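Local coordinates for protein MGS-M5 (Unidentified, PDB 4Q3N) that probably reduces pyruvate to lactate with NADH, and the reverse, as an NAD-dependent L-lactate dehydrogenase of the lactate/malate dehydrogenase family, at residues A170-E175 with E180-S185; V9-V14 with R39-E44; Q25-E30 with R240-I245. All blocks are in the same frame, centred on the assembly; numbering follows the deposited sequence. Where two conformers were deposited one is given.

Along the chain from the N terminus, residues 9-14 open interaction 2 and residues 25-30 open interaction 3, before 39-44 closes the first of these loops. The two therefore cross: interaction 2 joins neighbouring elements within the nucleotide-binding half, while interaction 3 stays open for another 200 residues. Nested inside that long loop is interaction 1, a hairpin of the C-terminal domain that opens at 170-175 and closes at 180-185. Only when 240-245 returns to 25-30 does interaction 3 close, tying a C-terminal-domain helix to the Rossmann-type domain. Interactions 2 and 3 both adjoin the third subunit; interaction 1 lies about 33 Å and 26 Å from them, centre to centre.

Interaction 1 (A170-E175 with E180-S185); sequences AYILGE and EFVCWS
Leu-173 and Phe-181 form the hydrogen-bonded pair of a short antiparallel beta hairpin at the edge of a sheet in the C-terminal domain. Leu-173 N gives its hydrogen to Phe-181 O at 2.9 Å, and Phe-181 N returns the bond to Leu-173 O at 3.0 Å; a third backbone bond runs from Cys-183 N to Tyr-171 O. On the Leu-173 face, the CG of Phe-181 sits between its backbone N and carbonyl carbon (chi1 64°), which swings the ring back over the neighbouring strand. The far end of the ring bears on the Leu-173 stem, CZ lying 3.6 Å from Leu-173 CB. One leucine branch then reaches along the partner strand, with CD1 3.8 Å from Cys-183 CB, so that Leu-173 fills the notch between Phe-181 and Cys-183. Helix 292-311 packs against Phe-181.

The opposite face is shaped by Ile-172, whose two branches diverge. CD1 is set against Val-182 CG2 at 3.6 Å, while CG2 rests on the stem of Glu-180, 3.6 Å from its CB. The isoleucine is thus wedged between two side chains of the other strand, with helices 147-161 and 206-227 packed against it. Gly-174, at a positive phi of 95°, leaves the strand beside the phenylalanine ring and opens the family's GEHGD sequence, which goes on into the connecting loop and holds the histidine that is catalytic in related lactate dehydrogenases. At the other end a water bridges the two segments, accepting from Tyr-171 N at 2.8 Å and donating to Cys-183 O at 2.7 Å.

Interaction 2 (V9-V14 with R39-E44); sequences VGTGFV and RKAEGE
Thr-11 is gripped by Lys-40 at two levels, and this pair makes the tight part of the contact. The ammonium end donates to the backbone, Lys-40 NZ lying 2.9 Å from Thr-11 O, with the nitrogen nearly in line with the carbonyl bond (165° at the oxygen). Nearer the helix, the lysine stem runs past the threonine side chain in the opposite sense, and Lys-40 CG comes within 3.6 Å of Thr-11 OG1. Bends at chi2 (90°) and chi4 kink the lysine chain as it runs out from the helix toward the loop, and bring NZ beside Glu-44 OE2 at 2.7 Å. This second bond is a salt bridge one helical turn along, using the anti lone pair of the carboxylate oxygen. Carbonyl and carboxylate together fix where the ammonium group lies, and both would be expected to favour its positive charge. The other carboxylate oxygen, Glu-44 OE1, forms a salt bridge with Lys-227 of the third subunit.

Away from the lysine the fit relaxes. Thr-11 CG2 is 4.3 Å from Ala-41 CB, and Thr-11 CB stands 4.2 Å from Glu-44 CG, distances of gentle apolar contact; Leu-33 and Met-16 help close this inner side. On the other flank the loop moves outward to solvent-exposed Gly-12, the N-cap of helix 13-25. Thr-11 N is hydrogen-bonded to Asp-35, which follows strand 30-34. A glycine-rich turn joining the first strand to the first helix, and facing the helix after the second strand, is characteristic of the dinucleotide-binding Rossmann fold, consistent with NAD binding in this family.

Interaction 3 (Q25-E30 with R240-I245); sequences QGTVEE and RITAAI
Thr-27 and Thr-242 meet without any flat group between them; the planar ends of both segments are turned to other partners. The guanidinium of Arg-240 has Ala-244 N of its own helix at its edge, in plane, and forms a salt bridge through NH1 with Glu-249. The carboxamide of Gln-25 reaches the subunit interface instead, NE2 bonding to Asn-24 of the third subunit, and the carboxylate of Glu-29 is held by Arg-2 and Asn-248 of the fourth.

What remains between the segments is a small meeting of methyl groups. Thr-27 CG2 and Thr-242 CG2 are 4.0 Å apart, and their side chains cross at about a right angle. In each threonine OG1 lies beside the backbone N (chi1 -52° in Thr-27, -58° in Thr-242), which leaves the methyl anti to that N and facing the other segment. The Thr-27 methyl also comes loosely up to the helix backbone, 4.3 Å from Ala-243 N, and lies 4.4 Å from Ala-243 CB. Val-28 adds a second light touch, CG1 being 4.4 Å from Thr-242 CG2. Met-22 packs against both threonines, and Val-6 of the parallel sheet against both Val-28 and Thr-242.

The loop is brought here by a Schellman motif, in which Gly-26 takes positive phi and ends helix 13-25 just before Thr-27. Meanwhile Thr-242 OG1 is engaged by Leu-238 O, one turn earlier in its helix, and by the hydroxyl of Tyr-18. With the Thr-242 hydroxyl so engaged, the contact between residues 25-30 and 240-245 is itself loose and apolar, with no hydrogen bond crossing; a polar tie between the two domains is supplied next to it, by the bond between Thr-242 and Tyr-18 of helix 13-25.

Interaction 1 (A170-E175 with E180-S185)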
loop_
_atom_site.group_PDB
_atom_site.type_symbol
_atom_site.label_atom_id
_atom_site.label_comp_id
_atom_site.label_asym_id
_atom_site.label_seq_id
_atom_site.Cartn_x
_atom_site.Cartn_y
_atom_site.Cartn_z
ATOM N N ALA A 170 11.333 -21.664 -3.140
ATOM C CA ALA A 170 12.012 -22.592 -4.023
ATOM C C ALA A 170 12.473 -21.750 -5.214
ATOM O O ALA A 170 11.820 -20.732 -5.506
ATOM C CB ALA A 170 11.053 -23.711 -4.476
ATOM N N TYR A 171 13.581 -22.154 -5.853
ATOM C CA TYR A 171 14.228 -21.385 -6.923
ATOM C C TYR A 171 14.298 -22.202 -8.204
ATOM O O TYR A 171 14.487 -23.440 -8.165
ATOM C CB TYR A 171 15.665 -20.972 -6.573
ATOM C CG TYR A 171 15.835 -20.128 -5.304
ATOM C CD1 TYR A 171 15.092 -18.968 -5.086
ATOM C CD2 TYR A 171 16.734 -20.510 -4.333
ATOM C CE1 TYR A 171 15.248 -18.218 -3.907
ATOM C CE2 TYR A 171 16.909 -19.769 -3.145
ATOM C CZ TYR A 171 16.163 -18.623 -2.951
ATOM O OH TYR A 171 16.338 -17.927 -1.784
ATOM N N ILE A 172 14.179 -21.497 -9.319
ATOM C CA ILE A 172 14.707 -21.954 -10.595
ATOM C C ILE A 172 16.083 -21.341 -10.754
ATOM O O ILE A 172 16.228 -20.132 -10.516
ATOM C CB ILE A 172 13.824 -21.513 -11.767
ATOM C CG1 ILE A 172 12.418 -22.067 -11.568
ATOM C CG2 ILE A 172 14.471 -21.939 -13.150
ATOM C CD1 ILE A 172 12.302 -23.643 -11.865
ATOM N N LEU A 173 17.077 -22.164 -11.099
ATOM C CA LEU A 173 18.450 -21.717 -11.280
ATOM C C LEU A 173 18.930 -21.934 -12.700
ATOM O O LEU A 173 18.367 -22.756 -13.466
ATOM C CB LEU A 173 19.424 -22.454 -10.339
ATOM C CG LEU A 173 18.992 -22.301 -8.852
ATOM C CD1 LEU A 173 19.926 -23.100 -7.973
ATOM C CD2 LEU A 173 18.998 -20.849 -8.460
ATOM N N GLY A 174 20.057 -21.290 -13.005
ATOM C CA GLY A 174 20.728 -21.560 -14.278
ATOM C C GLY A 174 20.344 -20.568 -15.359
ATOM O O GLY A 174 19.976 -19.405 -15.080
ATOM N N GLU A 175 20.452 -21.018 -16.613
ATOM C CA GLU A 175 20.105 -20.194 -17.764
ATOM C C GLU A 175 18.612 -19.895 -17.745
ATOM O O GLU A 175 17.821 -20.791 -17.514
ATOM C CB GLU A 175 20.477 -20.940 -19.042
ATOM C CG GLU A 175 20.028 -20.246 -20.298
ATOM C CD GLU A 175 20.044 -21.189 -21.514
ATOM O OE1 GLU A 175 19.836 -22.418 -21.365
ATOM O OE2 GLU A 175 20.294 -20.684 -22.628
ATOM N N GLU A 180 17.514 -24.236 -17.736
ATOM C CA GLU A 180 17.195 -23.969 -16.329
ATOM C C GLU A 180 16.735 -25.216 -15.596
ATOM O O GLU A 180 16.305 -26.175 -16.189
ATOM C CB GLU A 180 16.095 -22.946 -16.180
ATOM C CG GLU A 180 14.746 -23.490 -16.674
ATOM C CD GLU A 180 13.751 -22.382 -16.879
ATOM O OE1 GLU A 180 14.179 -21.214 -16.805
ATOM O OE2 GLU A 180 12.562 -22.665 -17.095
ATOM N N PHE A 181 16.771 -25.189 -14.279
ATOM C CA PHE A 181 16.397 -26.394 -13.553
ATOM C C PHE A 181 15.876 -25.991 -12.174
ATOM O O PHE A 181 16.138 -24.873 -11.697
ATOM C CB PHE A 181 17.597 -27.355 -13.418
ATOM C CG PHE A 181 18.736 -26.783 -12.581
ATOM C CD1 PHE A 181 19.691 -25.954 -13.174
ATOM C CD2 PHE A 181 18.827 -27.052 -11.214
ATOM C CE1 PHE A 181 20.712 -25.398 -12.417
ATOM C CE2 PHE A 181 19.844 -26.513 -10.434
ATOM C CZ PHE A 181 20.807 -25.686 -11.036
ATOM N N VAL A 182 15.106 -26.872 -11.544
ATOM C CA VAL A 182 14.571 -26.580 -10.222
ATOM C C VAL A 182 15.565 -27.029 -9.189
ATOM O O VAL A 182 16.082 -28.126 -9.261
ATOM C CB VAL A 182 13.250 -27.329 -9.920
ATOM C CG1 VAL A 182 12.671 -26.877 -8.559
ATOM C CG2 VAL A 182 12.251 -27.159 -11.029
ATOM N N CYS A 183 15.801 -26.203 -8.195
ATOM C CA CYS A 183 16.610 -26.661 -7.082
ATOM C C CYS A 183 15.669 -27.312 -6.043
ATOM O O CYS A 183 15.202 -26.653 -5.103
ATOM C CB CYS A 183 17.390 -25.472 -6.492
ATOM S SG CYS A 183 18.385 -25.922 -5.094
ATOM N N TRP A 184 15.338 -28.587 -6.239
ATOM C CA TRP A 184 14.441 -29.251 -5.286
ATOM C C TRP A 184 15.097 -29.543 -3.930
ATOM O O TRP A 184 14.387 -29.749 -2.971
ATOM C CB TRP A 184 13.905 -30.576 -5.866
ATOM C CG TRP A 184 12.957 -30.400 -7.080
ATOM C CD1 TRP A 184 13.130 -30.886 -8.364
ATOM C CD2 TRP A 184 11.691 -29.742 -7.071
ATOM N NE1 TRP A 184 12.054 -30.541 -9.150
ATOM C CE2 TRP A 184 11.155 -29.835 -8.394
ATOM C CE3 TRP A 184 10.956 -29.067 -6.080
ATOM C CZ2 TRP A 184 9.913 -29.298 -8.741
ATOM C CZ3 TRP A 184 9.728 -28.500 -6.430
ATOM C CH2 TRP A 184 9.222 -28.610 -7.755
ATOM N N SER A 185 16.434 -29.641 -3.861
ATOM C CA SER A 185 17.092 -30.035 -2.608
ATOM C C SER A 185 16.971 -28.925 -1.556
ATOM O O SER A 185 17.114 -29.188 -0.349
ATOM C CB SER A 185 18.565 -30.348 -2.837
ATOM O OG SER A 185 19.223 -29.174 -3.330
HETATM O O HOH W 1 15.032 -24.033 -4.292
#

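Interaction 2 (V9-V14 with R39-E44)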
loop_
_atom_site.group_PDB
_atom_site.type_symbol
_atom_site.label_atom_id
_atom_site.label_comp_id
_atom_site.label_asym_id
_atom_site.label_seq_id
_atom_site.Cartn_x
_atom_site.Cartn_y
_atom_site.Cartn_z
ATOM N N VAL A 9 14.986 1.757 -20.812
ATOM C CA VAL A 9 15.441 1.877 -22.212
ATOM C C VAL A 9 14.686 0.815 -23.030
ATOM O O VAL A 9 14.887 -0.389 -22.833
ATOM C CB VAL A 9 16.985 1.673 -22.372
ATOM C CG1 VAL A 9 17.397 1.774 -23.910
ATOM C CG2 VAL A 9 17.732 2.630 -21.488
ATOM N N GLY A 10 13.838 1.272 -23.942
ATOM C CA GLY A 10 13.083 0.393 -24.849
ATOM C C GLY A 10 11.670 0.416 -24.329
ATOM O O GLY A 10 11.414 -0.040 -23.213
ATOM N N THR A 11 10.735 0.982 -25.074
ATOM C CA THR A 11 9.384 1.021 -24.516
ATOM C C THR A 11 8.463 0.002 -25.248
ATOM O O THR A 11 7.387 0.348 -25.686
ATOM C CB THR A 11 8.788 2.464 -24.591
ATOM O OG1 THR A 11 8.818 2.921 -25.939
ATOM C CG2 THR A 11 9.563 3.460 -23.743
ATOM N N GLY A 12 8.887 -1.245 -25.385
ATOM C CA GLY A 12 8.002 -2.287 -25.906
ATOM C C GLY A 12 7.163 -2.795 -24.706
ATOM O O GLY A 12 7.200 -2.184 -23.645
ATOM N N PHE A 13 6.443 -3.916 -24.848
ATOM C CA PHE A 13 5.560 -4.295 -23.763
ATOM C C PHE A 13 6.307 -4.722 -22.506
ATOM O O PHE A 13 5.775 -4.570 -21.429
ATOM C CB PHE A 13 4.592 -5.393 -24.209
ATOM C CG PHE A 13 3.630 -4.899 -25.258
ATOM C CD1 PHE A 13 2.598 -4.046 -24.903
ATOM C CD2 PHE A 13 3.809 -5.197 -26.585
ATOM C CE1 PHE A 13 1.717 -3.547 -25.864
ATOM C CE2 PHE A 13 2.935 -4.701 -27.553
ATOM C CZ PHE A 13 1.900 -3.854 -27.176
ATOM N N VAL A 14 7.525 -5.235 -22.613
ATOM C CA VAL A 14 8.262 -5.536 -21.354
ATOM C C VAL A 14 8.594 -4.255 -20.575
ATOM O O VAL A 14 8.251 -4.122 -19.392
ATOM C CB VAL A 14 9.558 -6.348 -21.648
ATOM C CG1 VAL A 14 10.402 -6.467 -20.401
ATOM C CG2 VAL A 14 9.208 -7.768 -22.193
ATOM N N ARG A 39 8.891 9.746 -30.460
ATOM C CA ARG A 39 7.456 10.017 -30.439
ATOM C C ARG A 39 6.704 8.941 -29.667
ATOM O O ARG A 39 5.747 9.232 -28.937
ATOM C CB ARG A 39 6.894 10.103 -31.863
ATOM C CG ARG A 39 7.216 11.392 -32.587
ATOM C CD ARG A 39 6.552 11.436 -33.964
ATOM N NE ARG A 39 5.087 11.491 -33.894
ATOM C CZ ARG A 39 4.269 10.460 -34.107
ATOM N NH1 ARG A 39 4.746 9.251 -34.416
ATOM N NH2 ARG A 39 2.959 10.649 -34.021
ATOM N N LYS A 40 7.119 7.693 -29.861
ATOM C CA LYS A 40 6.504 6.582 -29.156
ATOM C C LYS A 40 6.745 6.727 -27.633
ATOM O O LYS A 40 5.805 6.618 -26.818
ATOM C CB LYS A 40 7.053 5.272 -29.705
ATOM C CG LYS A 40 6.963 4.064 -28.800
ATOM C CD LYS A 40 5.708 3.274 -28.960
ATOM C CE LYS A 40 5.947 1.806 -28.590
ATOM N NZ LYS A 40 5.275 1.425 -27.298
ATOM N N ALA A 41 7.984 6.997 -27.230
ATOM C CA ALA A 41 8.252 7.167 -25.808
ATOM C C ALA A 41 7.430 8.316 -25.209
ATOM O O ALA A 41 6.975 8.235 -24.061
ATOM C CB ALA A 41 9.760 7.399 -25.562
ATOM N N GLU A 42 7.303 9.407 -25.956
ATOM C CA GLU A 42 6.470 10.525 -25.532
ATOM C C GLU A 42 5.000 10.126 -25.353
ATOM O O GLU A 42 4.351 10.580 -24.406
ATOM C CB GLU A 42 6.573 11.689 -26.568
ATOM C CG GLU A 42 7.951 12.308 -26.471
ATOM C CD GLU A 42 8.235 13.357 -27.528
ATOM O OE1 GLU A 42 9.220 14.111 -27.347
ATOM O OE2 GLU A 42 7.496 13.412 -28.525
ATOM N N GLY A 43 4.471 9.322 -26.278
ATOM C CA GLY A 43 3.099 8.818 -26.155
ATOM C C GLY A 43 2.932 7.940 -24.940
ATOM O O GLY A 43 1.905 8.007 -24.240
ATOM N N GLU A 44 3.939 7.118 -24.657
ATOM C CA GLU A 44 3.868 6.221 -23.508
ATOM C C GLU A 44 3.912 7.046 -22.226
ATOM O O GLU A 44 3.213 6.757 -21.273
ATOM C CB GLU A 44 5.036 5.201 -23.508
ATOM C CG GLU A 44 4.951 4.160 -24.656
ATOM C CD GLU A 44 3.850 3.128 -24.424
ATOM O OE1 GLU A 44 3.042 3.311 -23.461
ATOM O OE2 GLU A 44 3.744 2.156 -25.223
#

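Interaction 3 (Q25-E30 with R240-I245)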
loop_
_atom_site.group_PDB
_atom_site.type_symbol
_atom_site.label_atom_id
_atom_site.label_comp_id
_atom_site.label_asym_id
_atom_site.label_seq_id
_atom_site.Cartn_x
_atom_site.Cartn_y
_atom_site.Cartn_z
ATOM N N GLN A 25 2.213 0.479 -8.230
ATOM C CA GLN A 25 2.756 0.140 -6.922
ATOM C C GLN A 25 3.387 1.365 -6.248
ATOM O O GLN A 25 3.745 1.272 -5.096
ATOM C CB GLN A 25 3.805 -0.997 -7.028
ATOM C CG GLN A 25 3.182 -2.348 -7.469
ATOM C CD GLN A 25 4.140 -3.500 -7.213
ATOM O OE1 GLN A 25 4.904 -3.472 -6.223
ATOM N NE2 GLN A 25 4.149 -4.515 -8.116
ATOM N N GLY A 26 3.560 2.479 -6.957
ATOM C CA GLY A 26 4.323 3.608 -6.378
ATOM C C GLY A 26 5.759 3.257 -5.975
ATOM O O GLY A 26 6.257 3.664 -4.925
ATOM N N THR A 27 6.464 2.490 -6.804
ATOM C CA THR A 27 7.822 2.011 -6.470
ATOM C C THR A 27 8.870 3.083 -6.311
ATOM O O THR A 27 9.674 3.065 -5.356
ATOM C CB THR A 27 8.317 1.048 -7.590
ATOM O OG1 THR A 27 7.282 0.085 -7.748
ATOM C CG2 THR A 27 9.620 0.351 -7.139
ATOM N N VAL A 28 8.849 4.046 -7.229
ATOM C CA VAL A 28 9.826 5.143 -7.129
ATOM C C VAL A 28 9.112 6.441 -7.459
ATOM O O VAL A 28 8.004 6.399 -7.978
ATOM C CB VAL A 28 11.031 4.958 -8.116
ATOM C CG1 VAL A 28 11.786 3.680 -7.818
ATOM C CG2 VAL A 28 10.512 4.959 -9.601
ATOM N N GLU A 29 9.782 7.563 -7.196
ATOM C CA GLU A 29 9.281 8.881 -7.529
ATOM C C GLU A 29 9.395 9.227 -9.046
ATOM O O GLU A 29 8.479 9.815 -9.626
ATOM C CB GLU A 29 10.060 9.935 -6.756
ATOM C CG GLU A 29 9.542 11.368 -7.037
ATOM C CD GLU A 29 10.256 12.444 -6.239
ATOM O OE1 GLU A 29 10.745 12.152 -5.104
ATOM O OE2 GLU A 29 10.297 13.606 -6.721
ATOM N N GLU A 30 10.553 8.928 -9.661
ATOM C CA GLU A 30 10.860 9.495 -10.999
ATOM C C GLU A 30 11.149 8.419 -12.023
ATOM O O GLU A 30 11.961 7.538 -11.769
ATOM C CB GLU A 30 12.090 10.413 -10.932
ATOM C CG GLU A 30 12.069 11.509 -9.941
ATOM C CD GLU A 30 13.325 12.375 -10.107
ATOM O OE1 GLU A 30 14.275 12.187 -9.311
ATOM O OE2 GLU A 30 13.379 13.169 -11.081
ATOM N N ARG A 240 9.936 -6.036 -8.553
ATOM C CA ARG A 240 10.390 -6.588 -7.277
ATOM C C ARG A 240 11.870 -6.415 -7.106
ATOM O O ARG A 240 12.350 -6.125 -5.993
ATOM C CB ARG A 240 10.048 -8.072 -7.167
ATOM C CG ARG A 240 10.230 -8.629 -5.734
ATOM C CD ARG A 240 9.207 -7.903 -4.738
ATOM N NE ARG A 240 9.509 -8.142 -3.327
ATOM C CZ ARG A 240 10.473 -7.547 -2.624
ATOM N NH1 ARG A 240 11.330 -6.707 -3.203
ATOM N NH2 ARG A 240 10.609 -7.832 -1.329
ATOM N N ILE A 241 12.617 -6.607 -8.196
ATOM C CA ILE A 241 14.075 -6.392 -8.153
ATOM C C ILE A 241 14.359 -4.927 -7.837
ATOM O O ILE A 241 15.175 -4.602 -6.978
ATOM C CB ILE A 241 14.748 -6.797 -9.478
ATOM C CG1 ILE A 241 14.641 -8.338 -9.659
ATOM C CG2 ILE A 241 16.201 -6.339 -9.502
ATOM C CD1 ILE A 241 14.827 -8.832 -11.163
ATOM N N THR A 242 13.632 -4.042 -8.506
ATOM C CA THR A 242 13.788 -2.600 -8.291
ATOM C C THR A 242 13.514 -2.222 -6.820
ATOM O O THR A 242 14.217 -1.396 -6.214
ATOM C CB THR A 242 12.839 -1.828 -9.233
ATOM O OG1 THR A 242 13.159 -2.205 -10.602
ATOM C CG2 THR A 242 13.018 -0.312 -9.054
ATOM N N ALA A 243 12.462 -2.794 -6.267
ATOM C CA ALA A 243 12.050 -2.448 -4.884
ATOM C C ALA A 243 13.081 -2.926 -3.887
ATOM O O ALA A 243 13.399 -2.232 -2.922
ATOM C CB ALA A 243 10.667 -3.067 -4.571
ATOM N N ALA A 244 13.674 -4.097 -4.160
ATOM C CA ALA A 244 14.732 -4.599 -3.251
ATOM C C ALA A 244 15.897 -3.630 -3.196
ATOM O O ALA A 244 16.517 -3.412 -2.131
ATOM C CB ALA A 244 15.220 -5.969 -3.700
ATOM N N ILE A 245 16.229 -3.049 -4.353
ATOM C CA ILE A 245 17.329 -2.068 -4.411
ATOM C C ILE A 245 16.934 -0.701 -3.806
ATOM O O ILE A 245 17.597 -0.192 -2.910
ATOM C CB ILE A 245 17.804 -1.855 -5.882
ATOM C CG1 ILE A 245 18.373 -3.170 -6.420
ATOM C CG2 ILE A 245 18.814 -0.635 -5.927
ATOM C CD1 ILE A 245 18.528 -3.181 -7.997
#